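Local coordinates for Beta/gamma crystallin 'Greek key' domain-containing protein (Methanosaeta thermophila PT, PDB 5HT7) that binds transition metal ions, iron(II) among them, as a trimeric betagamma-crystallin built on Greek key motifs, at residues A[7-11]-A[63-67]; A[50-56]-A[73-79]. All blocks are in the same frame, centred on the assembly; numbering follows the deposited sequence.

Interaction 1 of 2, residues A[7-11]-A[63-67]; sequences DANQR and GIYPS
Segment 7-11 is the folded part of the hairpin between strands 3-5 and 14-16, and segment 63-67 comprises strand 63-65, outermost in its sheet within this chain, and the first two residues of the loop after it. Ala-8 is in polyproline-II conformation, Asn-9 and Gln-10 take left-handed helical angles (62/36 and 62/46), and Asp-7 N bonds Arg-11 O at 2.9 Å to close the turn. Its tip meets the strand end with CA atoms of Asn-9 and Pro-66 4.1 Å apart. One hydrogen bond crosses the contact, Asn-9 N to Pro-66 O (2.8 Å, 159°). Gln-10, with chi1 m and chi2 p, brings its end back toward the strand, so that OE1 lies 3.2 Å from Pro-66 CA and 3.4 Å from Ile-64 CG2; Asn-9 OD1 is 3.2 Å from Pro-66 CB. Outside the two segments, Ser-36 OG hydrogen-bonds both Asp-7 O and Gln-10 N. Such a folded hairpin, held by a serine at the start of strand 36-39, is the hallmark of a betagamma-crystallin Greek key motif.

Interaction 2 of 2, residues A[50-56]-A[73-79]; sequences PNFQSPY and INVIGSM
Tyr-56 dominates this contact, followed by Ser-78 and Phe-52. Segment 50-56 leads through the folded hairpin of the second Greek key motif, with Asn-51 and Phe-52 in left-handed helical conformation (65/35 and 59/46), and a corner at Ser-54 into short strand 55-56; segment 73-79 runs as loop into strand 78-81. The backbones come together at one end, where CA atoms of Pro-50 and Gly-77 are 4.4 Å apart and Pro-50 CA makes a CA-H...O contact with Gly-77 O (3.5 Å), and stand wider at the other, 7.4 Å between the CA atoms of Tyr-56 and Ile-73. Tyr-56 (chi1 m) reaches across: its OH donates a very short 2.5 Å hydrogen bond to Val-75 O, while Ile-73 CG1 sits over the ring face, 3.6 Å from the centroid, in a CH-pi contact. Arg-48 adds a cation-pi interaction. Ser-78 (chi1 p), the hairpin's serine, accepts at OG a hydrogen bond from Phe-52 N (2.9 Å, 139°) and also bonds Glu-49 O. Gly-77 and Ser-78 form a classic beta bulge opposite Tyr-47. Both cross-segment hydrogen bonds thus join a side-chain hydroxyl to main chain, tying loop backbone where strand pairing is absent.

How the interactions relate
Interactions 1 and 2 lie on opposite sides of the chain's centre, 18 Å between their centres and about 6 Å between nearest atoms, and their segments alternate along the chain. Each includes a folded Greek key hairpin, and the two hairpins are equivalent: Ser-78 serves Glu-49 and Phe-52 as Ser-36 serves Asp-7 and Gln-10, consistent with the internal repeat of the domain. Their surroundings differ. The hairpin at 7-11 leads to iron ligands His-14 and His-16, with the Gln-10 side chain about 12 Å from the iron, and Arg-11 forms a salt bridge with Asp-21 of a neighbouring subunit; no other chain of the trimer touches 50-56 or 73-79.

Interaction 1 of 2, residues A[7-11]-A[63-67]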
loop_
_atom_site.group_PDB
_atom_site.type_symbol
_atom_site.label_atom_id
_atom_site.label_comp_id
_atom_site.label_asym_id
_atom_site.label_seq_id
_atom_site.Cartn_x
_atom_site.Cartn_y
_atom_site.Cartn_z
ATOM N N ASP A 7 -10.284 -8.603 4.948
ATOM C CA ASP A 7 -10.382 -9.908 5.583
ATOM C C ASP A 7 -9.481 -10.005 6.799
ATOM O O ASP A 7 -8.560 -9.210 6.971
ATOM C CB ASP A 7 -10.038 -11.024 4.588
ATOM C CG ASP A 7 -10.991 -11.064 3.409
ATOM O OD1 ASP A 7 -12.199 -10.794 3.600
ATOM O OD2 ASP A 7 -10.530 -11.353 2.288
ATOM N N ALA A 8 -9.745 -11.000 7.638
ATOM C CA ALA A 8 -8.887 -11.270 8.778
ATOM C C ALA A 8 -7.480 -11.646 8.318
ATOM O O ALA A 8 -7.284 -12.067 7.177
ATOM C CB ALA A 8 -9.484 -12.384 9.643
ATOM N N ASN A 9 -6.507 -11.466 9.205
ATOM C CA ASN A 9 -5.132 -11.883 8.965
ATOM C C ASN A 9 -4.484 -11.173 7.779
ATOM O O ASN A 9 -3.676 -11.771 7.048
ATOM C CB ASN A 9 -5.054 -13.408 8.774
ATOM C CG ASN A 9 -5.395 -14.160 10.044
ATOM O OD1 ASN A 9 -4.717 -14.012 11.066
ATOM N ND2 ASN A 9 -6.438 -14.981 9.987
ATOM N N GLN A 10 -4.838 -9.895 7.610
ATOM C CA GLN A 10 -4.154 -9.009 6.668
ATOM C C GLN A 10 -4.287 -9.502 5.227
ATOM O O GLN A 10 -3.314 -9.530 4.467
ATOM C CB GLN A 10 -2.683 -8.866 7.060
ATOM C CG GLN A 10 -2.458 -8.241 8.435
ATOM C CD GLN A 10 -2.747 -9.198 9.576
ATOM O OE1 GLN A 10 -3.518 -8.883 10.485
ATOM N NE2 GLN A 10 -2.145 -10.379 9.524
ATOM N N ARG A 11 -5.503 -9.885 4.858
ATOM C CA ARG A 11 -5.786 -10.329 3.507
ATOM C C ARG A 11 -6.990 -9.575 2.967
ATOM O O ARG A 11 -7.670 -8.862 3.714
ATOM C CB ARG A 11 -6.000 -11.855 3.490
ATOM C CG ARG A 11 -4.742 -12.621 3.964
ATOM C CD ARG A 11 -4.905 -14.147 4.040
ATOM N NE ARG A 11 -3.597 -14.804 4.163
ATOM C CZ ARG A 11 -3.228 -15.590 5.172
ATOM N NH1 ARG A 11 -4.083 -15.843 6.157
ATOM N NH2 ARG A 11 -2.003 -16.133 5.196
ATOM N N GLY A 63 1.671 -2.563 15.660
ATOM C CA GLY A 63 1.414 -3.982 15.792
ATOM C C GLY A 63 0.550 -4.545 14.676
ATOM O O GLY A 63 0.107 -3.819 13.789
ATOM N N ILE A 64 0.313 -5.846 14.739
ATOM C CA ILE A 64 -0.499 -6.565 13.767
ATOM C C ILE A 64 -1.756 -7.095 14.458
ATOM O O ILE A 64 -1.665 -7.849 15.433
ATOM C CB ILE A 64 0.297 -7.732 13.129
ATOM C CG1 ILE A 64 1.539 -7.199 12.401
ATOM C CG2 ILE A 64 -0.568 -8.515 12.170
ATOM C CD1 ILE A 64 2.429 -8.296 11.812
ATOM N N TYR A 65 -2.925 -6.696 13.961
ATOM C CA TYR A 65 -4.205 -7.057 14.580
ATOM C C TYR A 65 -5.080 -7.872 13.630
ATOM O O TYR A 65 -5.888 -7.318 12.890
ATOM C CB TYR A 65 -4.936 -5.790 15.041
ATOM C CG TYR A 65 -4.079 -4.934 15.941
ATOM C CD1 TYR A 65 -3.999 -5.190 17.306
ATOM C CD2 TYR A 65 -3.312 -3.899 15.422
ATOM C CE1 TYR A 65 -3.197 -4.417 18.134
ATOM C CE2 TYR A 65 -2.509 -3.120 16.243
ATOM C CZ TYR A 65 -2.457 -3.387 17.601
ATOM O OH TYR A 65 -1.656 -2.624 18.421
ATOM N N PRO A 66 -4.922 -9.206 13.658
ATOM C CA PRO A 66 -5.483 -10.108 12.641
ATOM C C PRO A 66 -6.992 -10.244 12.674
ATOM O O PRO A 66 -7.564 -10.746 11.708
ATOM C CB PRO A 66 -4.839 -11.458 12.977
ATOM C CG PRO A 66 -3.659 -11.128 13.820
ATOM C CD PRO A 66 -4.079 -9.937 14.615
ATOM N N SER A 67 -7.628 -9.824 13.764
ATOM C CA SER A 67 -9.081 -9.923 13.867
ATOM C C SER A 67 -9.649 -8.840 14.772
ATOM O O SER A 67 -9.835 -9.061 15.969
ATOM C CB SER A 67 -9.484 -11.305 14.389
ATOM O OG SER A 67 -10.897 -11.435 14.423
#

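Interaction 2 of 2, residues A[50-56]-A[73-79]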
loop_
_atom_site.group_PDB
_atom_site.type_symbol
_atom_site.label_atom_id
_atom_site.label_comp_id
_atom_site.label_asym_id
_atom_site.label_seq_id
_atom_site.Cartn_x
_atom_site.Cartn_y
_atom_site.Cartn_z
ATOM N N PRO A 50 -18.420 8.708 11.092
ATOM C CA PRO A 50 -17.526 9.657 10.419
ATOM C C PRO A 50 -17.178 10.838 11.319
ATOM O O PRO A 50 -17.881 11.069 12.307
ATOM C CB PRO A 50 -18.348 10.129 9.218
ATOM C CG PRO A 50 -19.342 9.046 8.979
ATOM C CD PRO A 50 -19.658 8.471 10.325
ATOM N N ASN A 51 -16.112 11.559 10.979
ATOM C CA ASN A 51 -15.816 12.848 11.602
ATOM C C ASN A 51 -15.490 12.725 13.078
ATOM O O ASN A 51 -15.837 13.601 13.884
ATOM C CB ASN A 51 -16.981 13.812 11.398
ATOM C CG ASN A 51 -17.228 14.111 9.938
ATOM O OD1 ASN A 51 -18.359 14.042 9.458
ATOM N ND2 ASN A 51 -16.163 14.431 9.217
ATOM N N PHE A 52 -14.831 11.620 13.415
ATOM C CA PHE A 52 -14.228 11.407 14.725
ATOM C C PHE A 52 -15.262 11.484 15.842
ATOM O O PHE A 52 -15.043 12.123 16.870
ATOM C CB PHE A 52 -13.092 12.417 14.931
ATOM C CG PHE A 52 -12.207 12.557 13.722
ATOM C CD1 PHE A 52 -11.469 11.475 13.262
ATOM C CD2 PHE A 52 -12.146 13.749 13.023
ATOM C CE1 PHE A 52 -10.672 11.585 12.137
ATOM C CE2 PHE A 52 -11.353 13.874 11.899
ATOM C CZ PHE A 52 -10.607 12.790 11.456
ATOM N N GLN A 53 -16.383 10.804 15.619
ATOM C CA GLN A 53 -17.452 10.718 16.603
ATOM C C GLN A 53 -17.720 9.266 16.990
ATOM O O GLN A 53 -17.600 8.358 16.160
ATOM C CB GLN A 53 -18.714 11.387 16.062
ATOM C CG GLN A 53 -18.537 12.910 15.886
ATOM C CD GLN A 53 -19.754 13.588 15.305
ATOM O OE1 GLN A 53 -20.882 13.311 15.706
ATOM N NE2 GLN A 53 -19.536 14.495 14.363
ATOM N N SER A 54 -18.055 9.072 18.264
ATOM C CA SER A 54 -18.309 7.765 18.865
ATOM C C SER A 54 -17.100 6.838 18.794
ATOM O O SER A 54 -17.103 5.848 18.045
ATOM C CB SER A 54 -19.511 7.080 18.214
ATOM O OG SER A 54 -19.693 5.790 18.783
ATOM N N PRO A 55 -16.079 7.132 19.604
ATOM C CA PRO A 55 -14.846 6.341 19.603
ATOM C C PRO A 55 -15.001 4.981 20.270
ATOM O O PRO A 55 -15.769 4.832 21.217
ATOM C CB PRO A 55 -13.871 7.217 20.394
ATOM C CG PRO A 55 -14.765 7.949 21.368
ATOM C CD PRO A 55 -16.066 8.186 20.640
ATOM N N TYR A 56 -14.285 3.992 19.748
ATOM C CA TYR A 56 -14.094 2.735 20.448
ATOM C C TYR A 56 -13.150 2.979 21.618
ATOM O O TYR A 56 -12.348 3.902 21.576
ATOM C CB TYR A 56 -13.521 1.679 19.512
ATOM C CG TYR A 56 -14.453 1.224 18.420
ATOM C CD1 TYR A 56 -15.427 0.263 18.672
ATOM C CD2 TYR A 56 -14.344 1.729 17.131
ATOM C CE1 TYR A 56 -16.279 -0.179 17.663
ATOM C CE2 TYR A 56 -15.185 1.291 16.119
ATOM C CZ TYR A 56 -16.148 0.337 16.393
ATOM O OH TYR A 56 -16.981 -0.093 15.393
ATOM N N ILE A 73 -14.779 -4.321 17.359
ATOM C CA ILE A 73 -14.831 -3.353 16.279
ATOM C C ILE A 73 -15.295 -4.021 15.006
ATOM O O ILE A 73 -14.631 -4.930 14.493
ATOM C CB ILE A 73 -13.454 -2.696 16.058
ATOM C CG1 ILE A 73 -13.017 -1.965 17.334
ATOM C CG2 ILE A 73 -13.499 -1.768 14.857
ATOM C CD1 ILE A 73 -11.588 -1.514 17.335
ATOM N N ASN A 74 -16.438 -3.590 14.492
ATOM C CA ASN A 74 -16.948 -4.189 13.267
ATOM C C ASN A 74 -17.099 -3.152 12.155
ATOM O O ASN A 74 -17.113 -3.496 10.972
ATOM C CB ASN A 74 -18.279 -4.904 13.537
ATOM C CG ASN A 74 -18.088 -6.267 14.207
ATOM O OD1 ASN A 74 -17.722 -7.248 13.563
ATOM N ND2 ASN A 74 -18.315 -6.318 15.519
ATOM N N VAL A 75 -17.196 -1.883 12.536
ATOM C CA VAL A 75 -17.266 -0.807 11.560
ATOM C C VAL A 75 -16.360 0.349 11.982
ATOM O O VAL A 75 -16.255 0.666 13.163
ATOM C CB VAL A 75 -18.714 -0.307 11.372
ATOM C CG1 VAL A 75 -19.309 0.135 12.698
ATOM C CG2 VAL A 75 -18.768 0.820 10.347
ATOM N N ILE A 76 -15.678 0.954 11.016
ATOM C CA ILE A 76 -14.823 2.102 11.303
ATOM C C ILE A 76 -15.279 3.278 10.457
ATOM O O ILE A 76 -15.049 3.321 9.246
ATOM C CB ILE A 76 -13.329 1.791 11.030
ATOM C CG1 ILE A 76 -12.883 0.576 11.853
ATOM C CG2 ILE A 76 -12.461 3.008 11.340
ATOM C CD1 ILE A 76 -11.420 0.180 11.632
ATOM N N GLY A 77 -15.949 4.237 11.086
ATOM C CA GLY A 77 -16.429 5.380 10.343
ATOM C C GLY A 77 -15.325 6.394 10.126
ATOM O O GLY A 77 -15.353 7.153 9.160
ATOM N N SER A 78 -14.373 6.427 11.051
ATOM C CA SER A 78 -13.237 7.337 10.956
ATOM C C SER A 78 -12.139 6.859 11.900
ATOM O O SER A 78 -12.382 6.020 12.775
ATOM C CB SER A 78 -13.646 8.779 11.297
ATOM O OG SER A 78 -14.183 8.860 12.605
ATOM N N MET A 79 -10.930 7.375 11.713
ATOM C CA MET A 79 -9.824 7.048 12.606
ATOM C C MET A 79 -8.740 8.103 12.487
ATOM O O MET A 79 -8.613 8.758 11.456
ATOM C CB MET A 79 -9.251 5.657 12.306
ATOM C CG MET A 79 -8.860 5.436 10.858
ATOM S SD MET A 79 -8.480 3.700 10.499
ATOM C CE MET A 79 -7.147 3.375 11.603
#